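Local coordinates for protein serine protease pet (Escherichia coli, PDB 4OM9) that acts as an enterotoxin secreted by the autotransporter route, a serine protease that probably cleaves the host cytoskeletal protein alpha-fodrin, at residues R11-L16 against S197-L202; F148-G153 against D169-S174; S765-N770 against A802-L807. All blocks are in the same frame, centred on the assembly; numbering follows the deposited sequence.

Close to the N terminus, helix 10-17 is met by the loop 197-202, 181 residues later, and contact 1 closes a long loop of chain between them. Nested inside it, contact 2 closes a much shorter hairpin-like excursion, pairing strand 143-151 with the start of strand 172-185. The two touch: Leu16 packs on Ala173 and Phe148, so helix, loop and strands form one block of the protease domain. Contact 3 comes afterwards in series, far along the beta-helix, and joins two surface loops, 765-770 and 802-807. Its centre lies about 59 Å from that of contact 1 and about 64 Å from that of contact 2.

Contact 1 (R11-L16 against S197-L202)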
loop_
_atom_site.group_PDB
_atom_site.type_symbol
_atom_site.label_atom_id
_atom_site.label_comp_id
_atom_site.label_asym_id
_atom_site.label_seq_id
_atom_site.Cartn_x
_atom_site.Cartn_y
_atom_site.Cartn_z
ATOM N N ARG A 11 -4.684 6.818 23.641
ATOM C CA ARG A 11 -4.065 7.111 22.355
ATOM C C ARG A 11 -5.116 7.580 21.345
ATOM O O ARG A 11 -4.799 8.255 20.346
ATOM C CB ARG A 11 -3.322 5.862 21.857
ATOM C CG ARG A 11 -2.896 5.871 20.410
ATOM C CD ARG A 11 -2.081 4.635 20.096
ATOM N NE ARG A 11 -2.789 3.742 19.192
ATOM C CZ ARG A 11 -2.229 2.690 18.602
ATOM N NH1 ARG A 11 -0.951 2.413 18.819
ATOM N NH2 ARG A 11 -2.935 1.925 17.783
ATOM N N ASP A 12 -6.374 7.244 21.625
ATOM C CA ASP A 12 -7.465 7.606 20.727
ATOM C C ASP A 12 -7.679 9.124 20.611
ATOM O O ASP A 12 -7.917 9.640 19.515
ATOM C CB ASP A 12 -8.760 6.929 21.175
ATOM C CG ASP A 12 -8.735 5.428 20.957
ATOM O OD1 ASP A 12 -7.969 4.977 20.077
ATOM O OD2 ASP A 12 -9.490 4.700 21.646
ATOM N N TYR A 13 -7.604 9.834 21.735
ATOM C CA TYR A 13 -7.734 11.282 21.704
ATOM C C TYR A 13 -6.606 11.918 20.904
ATOM O O TYR A 13 -6.810 12.907 20.211
ATOM C CB TYR A 13 -7.753 11.860 23.120
ATOM C CG TYR A 13 -8.956 11.477 23.949
ATOM C CD1 TYR A 13 -10.132 12.221 23.885
ATOM C CD2 TYR A 13 -8.916 10.377 24.806
ATOM C CE1 TYR A 13 -11.247 11.879 24.650
ATOM C CE2 TYR A 13 -10.019 10.020 25.568
ATOM C CZ TYR A 13 -11.182 10.780 25.493
ATOM O OH TYR A 13 -12.282 10.433 26.250
ATOM N N LEU A 14 -5.420 11.339 21.018
ATOM C CA LEU A 14 -4.217 11.826 20.341
ATOM C C LEU A 14 -4.258 11.546 18.848
ATOM O O LEU A 14 -3.908 12.403 18.041
ATOM C CB LEU A 14 -2.989 11.170 20.947
ATOM C CG LEU A 14 -2.339 11.771 22.191
ATOM C CD1 LEU A 14 -3.325 12.392 23.109
ATOM C CD2 LEU A 14 -1.554 10.719 22.928
ATOM N N ASP A 15 -4.683 10.333 18.487
ATOM C CA ASP A 15 -4.807 9.942 17.081
ATOM C C ASP A 15 -5.714 10.925 16.341
ATOM O O ASP A 15 -5.425 11.316 15.208
ATOM C CB ASP A 15 -5.371 8.515 16.937
ATOM C CG ASP A 15 -4.286 7.434 16.842
ATOM O OD1 ASP A 15 -3.092 7.763 16.748
ATOM O OD2 ASP A 15 -4.650 6.226 16.868
ATOM N N LEU A 16 -6.810 11.312 16.989
ATOM C CA LEU A 16 -7.783 12.197 16.368
ATOM C C LEU A 16 -7.195 13.589 16.151
ATOM O O LEU A 16 -7.391 14.181 15.097
ATOM C CB LEU A 16 -9.056 12.292 17.214
ATOM C CG LEU A 16 -10.163 13.248 16.763
ATOM C CD1 LEU A 16 -10.545 13.049 15.307
ATOM C CD2 LEU A 16 -11.385 13.080 17.651
ATOM N N SER A 197 -20.233 13.071 26.403
ATOM C CA SER A 197 -20.105 12.435 27.716
ATOM C C SER A 197 -19.320 11.113 27.690
ATOM O O SER A 197 -18.956 10.597 28.732
ATOM C CB SER A 197 -21.489 12.192 28.336
ATOM O OG SER A 197 -22.229 11.234 27.602
ATOM N N TYR A 198 -19.040 10.576 26.511
ATOM C CA TYR A 198 -18.267 9.336 26.435
ATOM C C TYR A 198 -16.854 9.626 25.933
ATOM O O TYR A 198 -15.856 9.232 26.553
ATOM C CB TYR A 198 -18.960 8.315 25.529
ATOM C CG TYR A 198 -20.127 7.574 26.175
ATOM C CD1 TYR A 198 -21.099 8.253 26.908
ATOM C CD2 TYR A 198 -20.262 6.200 26.035
ATOM C CE1 TYR A 198 -22.166 7.577 27.497
ATOM C CE2 TYR A 198 -21.327 5.511 26.612
ATOM C CZ TYR A 198 -22.276 6.204 27.341
ATOM O OH TYR A 198 -23.332 5.519 27.915
ATOM N N PHE A 199 -16.768 10.314 24.801
ATOM C CA PHE A 199 -15.477 10.694 24.272
ATOM C C PHE A 199 -15.156 12.078 24.800
ATOM O O PHE A 199 -15.456 13.093 24.170
ATOM C CB PHE A 199 -15.472 10.665 22.756
ATOM C CG PHE A 199 -14.110 10.714 22.175
ATOM C CD1 PHE A 199 -13.326 9.573 22.140
ATOM C CD2 PHE A 199 -13.599 11.899 21.667
ATOM C CE1 PHE A 199 -12.050 9.606 21.595
ATOM C CE2 PHE A 199 -12.320 11.939 21.116
ATOM C CZ PHE A 199 -11.546 10.783 21.086
ATOM N N THR A 200 -14.566 12.103 25.983
ATOM C CA THR A 200 -14.572 13.310 26.781
ATOM C C THR A 200 -13.168 13.782 27.055
ATOM O O THR A 200 -12.378 13.138 27.757
ATOM C CB THR A 200 -15.323 13.101 28.113
ATOM O OG1 THR A 200 -16.583 12.463 27.859
ATOM C CG2 THR A 200 -15.573 14.426 28.789
ATOM N N ASN A 201 -12.867 14.907 26.436
ATOM C CA ASN A 201 -11.646 15.613 26.668
ATOM C C ASN A 201 -12.006 17.000 27.200
ATOM O O ASN A 201 -12.425 17.862 26.441
ATOM C CB ASN A 201 -10.843 15.689 25.375
ATOM C CG ASN A 201 -9.488 16.321 25.570
ATOM O OD1 ASN A 201 -9.144 16.747 26.675
ATOM N ND2 ASN A 201 -8.695 16.363 24.497
ATOM N N LEU A 202 -11.874 17.197 28.505
ATOM C CA LEU A 202 -12.263 18.458 29.103
ATOM C C LEU A 202 -11.189 19.525 28.876
ATOM O O LEU A 202 -9.995 19.220 28.780
ATOM C CB LEU A 202 -12.535 18.293 30.598
ATOM C CG LEU A 202 -13.545 17.202 30.975
ATOM C CD1 LEU A 202 -13.572 17.034 32.477
ATOM C CD2 LEU A 202 -14.939 17.495 30.429
#
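Tyr13 and Phe199 lay their rings face to face, with centroids 4.2 Å apart and planes inclined by 23°. The stack is offset: Tyr13 CE1 sits over the centre of the Phe199 ring, whereas Phe199 CE1 lies over the Tyr13 face nearer its rim. The closest approach between the two rings is Tyr13 CD1 to Phe199 CZ at 3.4 Å. Phe199 CG is anti to the backbone N and beside the carbonyl carbon (chi1 -166°), the setting from which the ring lies over Tyr13, and the residue centres an inverse gamma turn.

Tyrosine suits its place because it offers both a flat face and a polar tip. Thr200 N lies at the edge of the ring, in its plane, and donates to Tyr13 OH over 2.8 Å with a bent N-H...O angle of 138°. The same hydroxyl also bonds to Asp4 O, so this buried group is gripped by two backbone atoms. Aliphatic carbons complete the dense part: Asn201 CB comes to 3.8 Å from Tyr13 CD1, and Leu16 CD2 meets Phe199 CE2 at 3.8 Å.

The side toward solvent is looser. Tyr198 is exposed, and its ring leads away from the helix to a cation-pi contact with Lys7. Asp196 organises this outer part of the loop, its OD2 taking the N-H groups of Tyr198 and Phe199, while its carbonyl O bonds Thr200 OG1.

Beyond the loop, before strand 211-216, comes a Gly-Asp-Ser-Gly sequence, which in trypsin-like proteases carries the nucleophilic serine. Beneath the contact lie two strands of the protease domain: Leu16 presses on Phe148 of strand 143-151 and on Ala173 of strand 172-185, and Asn201 ND2 donates to Ala173 O.

Contact 2 (F148-G153 against D169-S174); sequences FRVGSG and DLLSAS
Arg149 and Ser174 form an antiparallel hydrogen-bonded pair: Arg149 N donates to Ser174 O over 2.9 Å, and Ser174 N to Arg149 O over 2.7 Å. Two residues on, Gly151 and Ser172 repeat the pattern, and the bond from Ser172 N to Gly151 O is nearly straight at 174°.

The side chains of Arg149, Ser172 and Ser174 share one face of this ladder. The Arg149 chain bends at chi2 and chi3 (-144° and 85°), which place CD and NE, and the guanidinium ends beside Ser174, where NH1 makes a short but weak bond to Ser174 OG at 2.6 Å. NH1 is also bonded to Tyr193 OH, and Ser174 OG to Asn201 O, so the link belongs to a buried polar network. A water in the guanidinium plane accepts a weak bond from Arg149 NH2 and hydrogen-bonds Ser172 OG, which in turn meets Asn201 ND2. Gly151, almost fully extended, puts no side chain on this polar face.

The other face is apolar. Val150 faces Ala173 in a non-hydrogen-bonded pair, CG2 to CB at 3.9 Å; the small alanine suits the close strand spacing. Val150 CG1 meets Leu171 CD2 at 3.5 Å, the two side chains crossing at about a right angle. Past the ladder, Ser152 turns its OG to Gln167 O.

The pair belongs to the antiparallel sheet of the trypsin-like domain. Helix 10-17 packs against its apolar face with Ala17 on Val150, and Leu14 of the same helix touches Ser172, while strand 211-216 pairs with strand 143-151 through Phe148 and Tyr213.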
loop_
_atom_site.group_PDB
_atom_site.type_symbol
_atom_site.label_atom_id
_atom_site.label_comp_id
_atom_site.label_asym_id
_atom_site.label_seq_id
_atom_site.Cartn_x
_atom_site.Cartn_y
_atom_site.Cartn_z
ATOM N N PHE A 148 -15.202 19.935 16.679
ATOM C CA PHE A 148 -13.975 19.389 17.217
ATOM C C PHE A 148 -13.066 20.509 17.657
ATOM O O PHE A 148 -13.023 21.577 17.041
ATOM C CB PHE A 148 -13.229 18.545 16.173
ATOM C CG PHE A 148 -13.875 17.224 15.856
ATOM C CD1 PHE A 148 -13.655 16.116 16.665
ATOM C CD2 PHE A 148 -14.664 17.075 14.717
ATOM C CE1 PHE A 148 -14.249 14.863 16.357
ATOM C CE2 PHE A 148 -15.253 15.839 14.397
ATOM C CZ PHE A 148 -15.050 14.735 15.226
ATOM N N ARG A 149 -12.289 20.242 18.693
ATOM C CA ARG A 149 -11.286 21.188 19.127
ATOM C C ARG A 149 -10.025 20.438 19.457
ATOM O O ARG A 149 -10.066 19.359 20.015
ATOM C CB ARG A 149 -11.761 21.968 20.341
ATOM C CG ARG A 149 -10.823 23.062 20.734
ATOM C CD ARG A 149 -10.774 23.199 22.237
ATOM N NE ARG A 149 -9.801 22.255 22.753
ATOM C CZ ARG A 149 -10.093 21.259 23.571
ATOM N NH1 ARG A 149 -11.332 21.116 24.006
ATOM N NH2 ARG A 149 -9.128 20.445 23.980
ATOM N N VAL A 150 -8.896 21.036 19.140
ATOM C CA VAL A 150 -7.629 20.381 19.325
ATOM C C VAL A 150 -6.686 21.298 20.101
ATOM O O VAL A 150 -6.579 22.496 19.789
ATOM C CB VAL A 150 -7.079 20.011 17.949
ATOM C CG1 VAL A 150 -5.585 20.182 17.862
ATOM C CG2 VAL A 150 -7.574 18.656 17.539
ATOM N N GLY A 151 -6.030 20.761 21.125
ATOM C CA GLY A 151 -5.029 21.529 21.852
ATOM C C GLY A 151 -4.179 20.657 22.767
ATOM O O GLY A 151 -4.366 19.429 22.819
ATOM N N SER A 152 -3.249 21.279 23.499
ATOM C CA SER A 152 -2.386 20.507 24.385
ATOM C C SER A 152 -2.156 21.165 25.740
ATOM O O SER A 152 -1.007 21.403 26.136
ATOM C CB SER A 152 -1.036 20.244 23.689
ATOM O OG SER A 152 -0.242 19.339 24.428
ATOM N N GLY A 153 -3.246 21.453 26.458
ATOM C CA GLY A 153 -3.150 21.945 27.822
ATOM C C GLY A 153 -2.495 20.966 28.788
ATOM O O GLY A 153 -1.938 19.963 28.380
ATOM N N ASP A 169 3.509 16.078 21.060
ATOM C CA ASP A 169 3.120 14.662 21.093
ATOM C C ASP A 169 1.730 14.475 21.740
ATOM O O ASP A 169 0.955 13.592 21.367
ATOM C CB ASP A 169 4.146 13.835 21.867
ATOM C CG ASP A 169 5.520 13.823 21.221
ATOM O OD1 ASP A 169 5.621 13.879 19.978
ATOM O OD2 ASP A 169 6.509 13.753 21.980
ATOM N N LEU A 170 1.421 15.304 22.726
ATOM C CA LEU A 170 0.191 15.127 23.496
ATOM C C LEU A 170 -0.975 15.940 22.955
ATOM O O LEU A 170 -2.013 16.053 23.598
ATOM C CB LEU A 170 0.440 15.487 24.953
ATOM C CG LEU A 170 1.470 14.577 25.602
ATOM C CD1 LEU A 170 1.772 15.051 27.008
ATOM C CD2 LEU A 170 0.923 13.144 25.612
ATOM N N LEU A 171 -0.806 16.520 21.777
ATOM C CA LEU A 171 -1.907 17.229 21.145
ATOM C C LEU A 171 -3.150 16.337 21.124
ATOM O O LEU A 171 -3.147 15.269 20.521
ATOM C CB LEU A 171 -1.529 17.679 19.727
ATOM C CG LEU A 171 -2.514 18.665 19.100
ATOM C CD1 LEU A 171 -2.343 20.095 19.669
ATOM C CD2 LEU A 171 -2.412 18.641 17.598
ATOM N N SER A 172 -4.212 16.778 21.785
ATOM C CA SER A 172 -5.398 15.936 21.979
ATOM C C SER A 172 -6.730 16.599 21.557
ATOM O O SER A 172 -6.891 17.809 21.630
ATOM C CB SER A 172 -5.477 15.491 23.441
ATOM O OG SER A 172 -5.598 16.596 24.310
ATOM N N ALA A 173 -7.691 15.789 21.133
ATOM C CA ALA A 173 -8.893 16.314 20.511
ATOM C C ALA A 173 -10.105 16.237 21.422
ATOM O O ALA A 173 -10.249 15.296 22.193
ATOM C CB ALA A 173 -9.173 15.580 19.248
ATOM N N SER A 174 -10.983 17.229 21.312
ATOM C CA SER A 174 -12.253 17.221 22.039
ATOM C C SER A 174 -13.380 17.207 21.044
ATOM O O SER A 174 -13.290 17.843 19.997
ATOM C CB SER A 174 -12.386 18.429 22.951
ATOM O OG SER A 174 -11.332 18.471 23.897
HETATM O O HOH W 1 -6.774 19.461 24.557
#

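Contact 3 (S765-N770 against A802-L807); sequences SADKDN and AMNNAL
Ser765 meets Asn804 through its backbone: the carbonyl O lies 3.7 Å from Asn804 CB, a van der Waals approach. The serine side chain starts in the direction away from the 802-807 loop, and its OG bonds Asp787 OD1, with a weaker bond to Asn745 OD1. A small hydroxyl residue thus ties its own loop to neighbouring parts of the same chain while its backbone faces Asn804.

At Ala766 the chain makes an inverse gamma turn. The small residue lets the Asn804 amide come close, with ND2 3.4 Å from Ala766 CA and the methyl CB somewhat farther away. Asn804 is itself the centre of an inverse gamma turn, closed by a weak bond from Asn805 N to Met803 O, so each side of the contact has a tight turn at the nearest pair, Ala766 and Asn804.

Asp767 follows with a positive phi, in the left-handed helical region. Its CG is anti to the carbonyl carbon (chi1 -74°), which sets CG beside the backbone N; from there OD1 reaches Asn804 ND2. The amide donates to OD1 over a short 2.6 Å, but the N-H...O angle is only 117°, so the bond is weak. Carboxylate and amide planes stand 48° apart, and the two side chains meet obliquely.

Farther on, the segments separate, and Asn770 O remains 4.3 Å from Asn805 ND2. The Asn805 amide has its partner in another loop, where OD1 bonds Ser824 OG.

Chemically, this is a shallow, polar contact at the surface of the beta-helical stalk. One bent bond between a charged carboxylate and a neutral amide joins the two loops, with a little apolar contact around Ala766; such a link probably contributes modestly in competition with water.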
loop_
_atom_site.group_PDB
_atom_site.type_symbol
_atom_site.label_atom_id
_atom_site.label_comp_id
_atom_site.label_asym_id
_atom_site.label_seq_id
_atom_site.Cartn_x
_atom_site.Cartn_y
_atom_site.Cartn_z
ATOM N N SER A 765 -11.833 -29.905 -15.873
ATOM C CA SER A 765 -12.883 -29.005 -15.423
ATOM C C SER A 765 -14.065 -29.777 -14.860
ATOM O O SER A 765 -14.781 -30.448 -15.603
ATOM C CB SER A 765 -13.348 -28.117 -16.577
ATOM O OG SER A 765 -12.245 -27.572 -17.280
ATOM N N ALA A 766 -14.260 -29.680 -13.548
ATOM C CA ALA A 766 -15.352 -30.375 -12.872
ATOM C C ALA A 766 -16.716 -29.903 -13.372
ATOM O O ALA A 766 -17.342 -29.034 -12.764
ATOM C CB ALA A 766 -15.246 -30.181 -11.369
ATOM N N ASP A 767 -17.155 -30.483 -14.489
ATOM C CA ASP A 767 -18.440 -30.167 -15.123
ATOM C C ASP A 767 -18.544 -28.715 -15.600
ATOM O O ASP A 767 -19.615 -28.269 -16.009
ATOM C CB ASP A 767 -19.605 -30.481 -14.174
ATOM C CG ASP A 767 -19.869 -31.969 -14.044
ATOM O OD1 ASP A 767 -18.910 -32.760 -14.162
ATOM O OD2 ASP A 767 -21.039 -32.349 -13.825
ATOM N N LYS A 768 -17.434 -27.985 -15.558
ATOM C CA LYS A 768 -17.417 -26.602 -16.031
ATOM C C LYS A 768 -17.313 -26.533 -17.553
ATOM O O LYS A 768 -17.265 -25.444 -18.130
ATOM C CB LYS A 768 -16.262 -25.821 -15.399
ATOM C CG LYS A 768 -16.481 -25.432 -13.948
ATOM C CD LYS A 768 -15.465 -24.392 -13.506
ATOM C CE LYS A 768 -14.040 -24.893 -13.684
ATOM N NZ LYS A 768 -13.030 -23.836 -13.379
ATOM N N ASP A 769 -17.277 -27.698 -18.197
ATOM C CA ASP A 769 -17.182 -27.768 -19.650
ATOM C C ASP A 769 -18.070 -28.865 -20.228
ATOM O O ASP A 769 -18.884 -29.461 -19.522
ATOM C CB ASP A 769 -15.730 -27.995 -20.080
ATOM C CG ASP A 769 -15.157 -26.816 -20.846
ATOM O OD1 ASP A 769 -15.333 -26.767 -22.082
ATOM O OD2 ASP A 769 -14.529 -25.940 -20.214
ATOM N N ASN A 770 -17.899 -29.121 -21.522
ATOM C CA ASN A 770 -18.698 -30.112 -22.227
ATOM C C ASN A 770 -18.003 -30.575 -23.506
ATOM O O ASN A 770 -16.849 -31.009 -23.473
ATOM C CB ASN A 770 -20.082 -29.542 -22.550
ATOM C CG ASN A 770 -21.199 -30.537 -22.292
ATOM O OD1 ASN A 770 -21.002 -31.551 -21.621
ATOM N ND2 ASN A 770 -22.383 -30.248 -22.822
ATOM N N ALA A 802 -9.512 -36.551 -8.557
ATOM C CA ALA A 802 -10.724 -36.310 -9.337
ATOM C C ALA A 802 -10.388 -36.321 -10.825
ATOM O O ALA A 802 -9.269 -35.995 -11.210
ATOM C CB ALA A 802 -11.363 -34.999 -8.942
ATOM N N MET A 803 -11.344 -36.726 -11.659
ATOM C CA MET A 803 -11.092 -36.869 -13.092
ATOM C C MET A 803 -12.297 -36.554 -13.966
ATOM O O MET A 803 -12.660 -37.359 -14.822
ATOM C CB MET A 803 -10.645 -38.293 -13.426
ATOM C CG MET A 803 -9.740 -38.974 -12.424
ATOM S SD MET A 803 -7.998 -38.631 -12.684
ATOM C CE MET A 803 -7.392 -40.314 -12.825
ATOM N N ASN A 804 -12.926 -35.405 -13.761
ATOM C CA ASN A 804 -13.995 -35.005 -14.665
ATOM C C ASN A 804 -13.415 -34.678 -16.024
ATOM O O ASN A 804 -13.039 -33.536 -16.285
ATOM C CB ASN A 804 -14.775 -33.811 -14.127
ATOM C CG ASN A 804 -15.641 -34.170 -12.952
ATOM O OD1 ASN A 804 -15.301 -35.054 -12.166
ATOM N ND2 ASN A 804 -16.776 -33.494 -12.823
ATOM N N ASN A 805 -13.315 -35.706 -16.861
ATOM C CA ASN A 805 -12.903 -35.572 -18.250
ATOM C C ASN A 805 -11.404 -35.261 -18.310
ATOM O O ASN A 805 -10.973 -34.179 -17.944
ATOM C CB ASN A 805 -13.772 -34.505 -18.945
ATOM C CG ASN A 805 -13.737 -34.598 -20.461
ATOM O OD1 ASN A 805 -13.148 -35.514 -21.029
ATOM N ND2 ASN A 805 -14.351 -33.625 -21.122
ATOM N N ALA A 806 -10.618 -36.241 -18.746
ATOM C CA ALA A 806 -9.154 -36.164 -18.724
ATOM C C ALA A 806 -8.643 -37.306 -19.679
ATOM O O ALA A 806 -9.451 -37.708 -20.513
ATOM C CB ALA A 806 -8.668 -36.238 -17.294
ATOM N N LEU A 807 -7.427 -37.886 -19.644
ATOM C CA LEU A 807 -6.509 -38.106 -18.525
ATOM C C LEU A 807 -5.053 -38.176 -18.948
ATOM O O LEU A 807 -4.586 -37.375 -19.752
ATOM C CB LEU A 807 -6.862 -39.410 -17.815
ATOM C CG LEU A 807 -7.047 -39.426 -16.303
ATOM C CD1 LEU A 807 -6.274 -38.300 -15.657
ATOM C CD2 LEU A 807 -8.518 -39.365 -15.980
#